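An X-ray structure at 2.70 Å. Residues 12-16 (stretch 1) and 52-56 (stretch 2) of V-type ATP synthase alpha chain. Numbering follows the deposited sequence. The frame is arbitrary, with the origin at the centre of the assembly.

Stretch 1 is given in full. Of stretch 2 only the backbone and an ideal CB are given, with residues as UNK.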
# COMPACT_ATOMS: atom_id res chain seq x y z
N VAL A 12 -6.50 -4.15 0.11
CA VAL A 12 -5.37 -5.03 0.27
C VAL A 12 -5.83 -6.43 -0.09
O VAL A 12 -7.02 -6.71 -0.07
CB VAL A 12 -4.85 -4.99 1.68
CG1 VAL A 12 -4.40 -3.60 1.97
CG2 VAL A 12 -5.92 -5.37 2.63
N TYR A 13 -4.89 -7.29 -0.47
CA TYR A 13 -5.23 -8.61 -0.99
C TYR A 13 -4.80 -9.70 -0.02
O TYR A 13 -3.60 -9.92 0.20
CB TYR A 13 -4.65 -8.79 -2.40
CG TYR A 13 -5.23 -7.75 -3.33
CD1 TYR A 13 -6.42 -7.99 -4.03
CD2 TYR A 13 -4.64 -6.49 -3.45
CE1 TYR A 13 -6.98 -7.02 -4.85
CE2 TYR A 13 -5.19 -5.51 -4.27
CZ TYR A 13 -6.36 -5.78 -4.97
OH TYR A 13 -6.94 -4.83 -5.79
N LEU A 14 -5.78 -10.34 0.62
CA LEU A 14 -5.47 -11.43 1.56
C LEU A 14 -5.31 -12.74 0.81
O LEU A 14 -5.88 -12.93 -0.28
CB LEU A 14 -6.54 -11.64 2.61
CG LEU A 14 -7.14 -10.51 3.43
CD1 LEU A 14 -6.08 -9.56 3.89
CD2 LEU A 14 -8.21 -9.82 2.61
N ALA A 15 -4.55 -13.64 1.41
CA ALA A 15 -4.18 -14.89 0.77
C ALA A 15 -5.37 -15.82 0.60
O ALA A 15 -5.37 -16.69 -0.26
CB ALA A 15 -3.06 -15.55 1.53
N ASP A 16 -6.39 -15.62 1.43
CA ASP A 16 -7.61 -16.41 1.33
C ASP A 16 -8.47 -16.08 0.10
O ASP A 16 -9.56 -16.63 -0.05
CB ASP A 16 -8.43 -16.31 2.62
CG ASP A 16 -9.14 -14.96 2.79
OD1 ASP A 16 -8.79 -13.99 2.07
OD2 ASP A 16 -10.06 -14.90 3.65
N UNK A 52 -1.97 -11.21 9.79
CA UNK A 52 -2.84 -11.15 8.63
C UNK A 52 -2.01 -11.70 7.48
O UNK A 52 -0.85 -11.33 7.31
CB UNK A 52 -3.35 -9.73 8.35
N UNK A 53 -2.59 -12.61 6.72
CA UNK A 53 -1.85 -13.18 5.62
C UNK A 53 -2.14 -12.50 4.29
O UNK A 53 -3.23 -12.65 3.72
CB UNK A 53 -2.16 -14.67 5.51
N UNK A 54 -1.14 -11.76 3.81
CA UNK A 54 -1.28 -10.96 2.61
C UNK A 54 -0.29 -11.35 1.54
O UNK A 54 0.53 -12.24 1.73
CB UNK A 54 -1.12 -9.48 2.95
N UNK A 55 -0.36 -10.64 0.42
CA UNK A 55 0.52 -10.91 -0.71
C UNK A 55 1.59 -9.85 -0.88
O UNK A 55 1.28 -8.68 -1.04
CB UNK A 55 -0.30 -11.02 -2.00
N UNK A 56 2.84 -10.27 -0.85
CA UNK A 56 3.95 -9.36 -1.09
C UNK A 56 4.50 -9.65 -2.45
O UNK A 56 4.06 -10.59 -3.11
CB UNK A 56 5.04 -9.49 -0.02

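A single beta bridge pairs Leu 14 with position 54, their CA atoms 4.3 Å apart. Ala 15 N donates to the carbonyl O of position 53 at 2.8 Å, while N of position 55 reaches Tyr 13 O at 3.3 Å in a weak bond. Neither bond needs a particular side chain, though position 55 must carry an N-H, which excludes proline.

Position 52 lies at the margin. Its CB points sideways, and the ideal atom is 5.2 Å from Leu 14 CD1, near enough that an apolar chain would be in keeping. Valine, isoleucine or leucine would fit. The deposited residue is Ile 52, whose CG2 stays 4.6 Å from Leu 14 CD1.

At position 53 the carbonyl does most of the work: besides accepting from Ala 15 N, its O lies 3.3 Å from Leu 14 CA in a CA-H...O contact. The ideal CB of position 53 points sideways, 4.2 Å from Ala 15 CB. A methyl group offers no charge and no polar partner, so many residues are plausible, polar or apolar. It is Gln 53. Gln 53 CB makes the closest side-chain approach, 4.2 Å from Ala 15 CB; the amide turns Gln 53 OE1 to 4.5 Å from Ala 15 CB.

Position 54 points away overall, yet its ideal CB is 3.7 Å from Tyr 13 O, and Leu 14 CD1 lies on the same side. A branched aliphatic residue, such as valine or isoleucine, could use that methyl. Ile 54 is deposited; Ile 54 CG2 meets Leu 14 CD1 at 3.9 Å and lies 3.5 Å from Tyr 13 O.

Position 55 has the most of stretch 1 within reach of a long side chain. Its CB is sideways, 4.1 Å from Tyr 13 O, and a long chain turned back along stretch 1 would meet the Tyr 13 CB, the Leu 14 carbonyl and Ala 15. A flat aromatic could span that path; a long aliphatic chain might follow part of it. Tyr 55, with chi1 m, follows all of it. Tyr 55 CD2 lies 4.1 Å from Tyr 13 CB, the ring edge brings Tyr 55 CE2 to 3.2 Å from Leu 14 O, and Tyr 55 CZ packs 4.0 Å from Ala 15 CB. At the tip, Tyr 55 OH is 3.2 Å from Ala 15 O.

Position 56 is out of reach, so stretch 1 imposes no choice. Ser 56 occupies it, its OG hydrogen-bonded elsewhere in the structure.

Stretch 2, residues 52-56: IQIYS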
# COMPACT_ATOMS: atom_id res chain seq x y z
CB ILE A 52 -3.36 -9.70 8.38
CG1 ILE A 52 -4.88 -9.70 8.28
CG2 ILE A 52 -2.80 -9.09 7.14
CD1 ILE A 52 -5.56 -9.93 9.62
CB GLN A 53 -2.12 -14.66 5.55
CG GLN A 53 -1.43 -15.40 6.63
CD GLN A 53 -1.71 -16.87 6.57
OE1 GLN A 53 -2.37 -17.35 5.64
NE2 GLN A 53 -1.20 -17.62 7.55
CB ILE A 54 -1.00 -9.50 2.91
CG1 ILE A 54 -0.01 -9.40 4.06
CG2 ILE A 54 -2.28 -8.78 3.24
CD1 ILE A 54 0.92 -8.25 3.91
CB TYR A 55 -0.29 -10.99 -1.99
CG TYR A 55 -1.11 -12.25 -2.11
CD1 TYR A 55 -0.50 -13.47 -2.42
CD2 TYR A 55 -2.49 -12.22 -1.92
CE1 TYR A 55 -1.24 -14.63 -2.55
CE2 TYR A 55 -3.24 -13.37 -2.05
CZ TYR A 55 -2.61 -14.58 -2.36
OH TYR A 55 -3.35 -15.74 -2.49
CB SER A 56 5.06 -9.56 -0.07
OG SER A 56 4.64 -9.15 1.21
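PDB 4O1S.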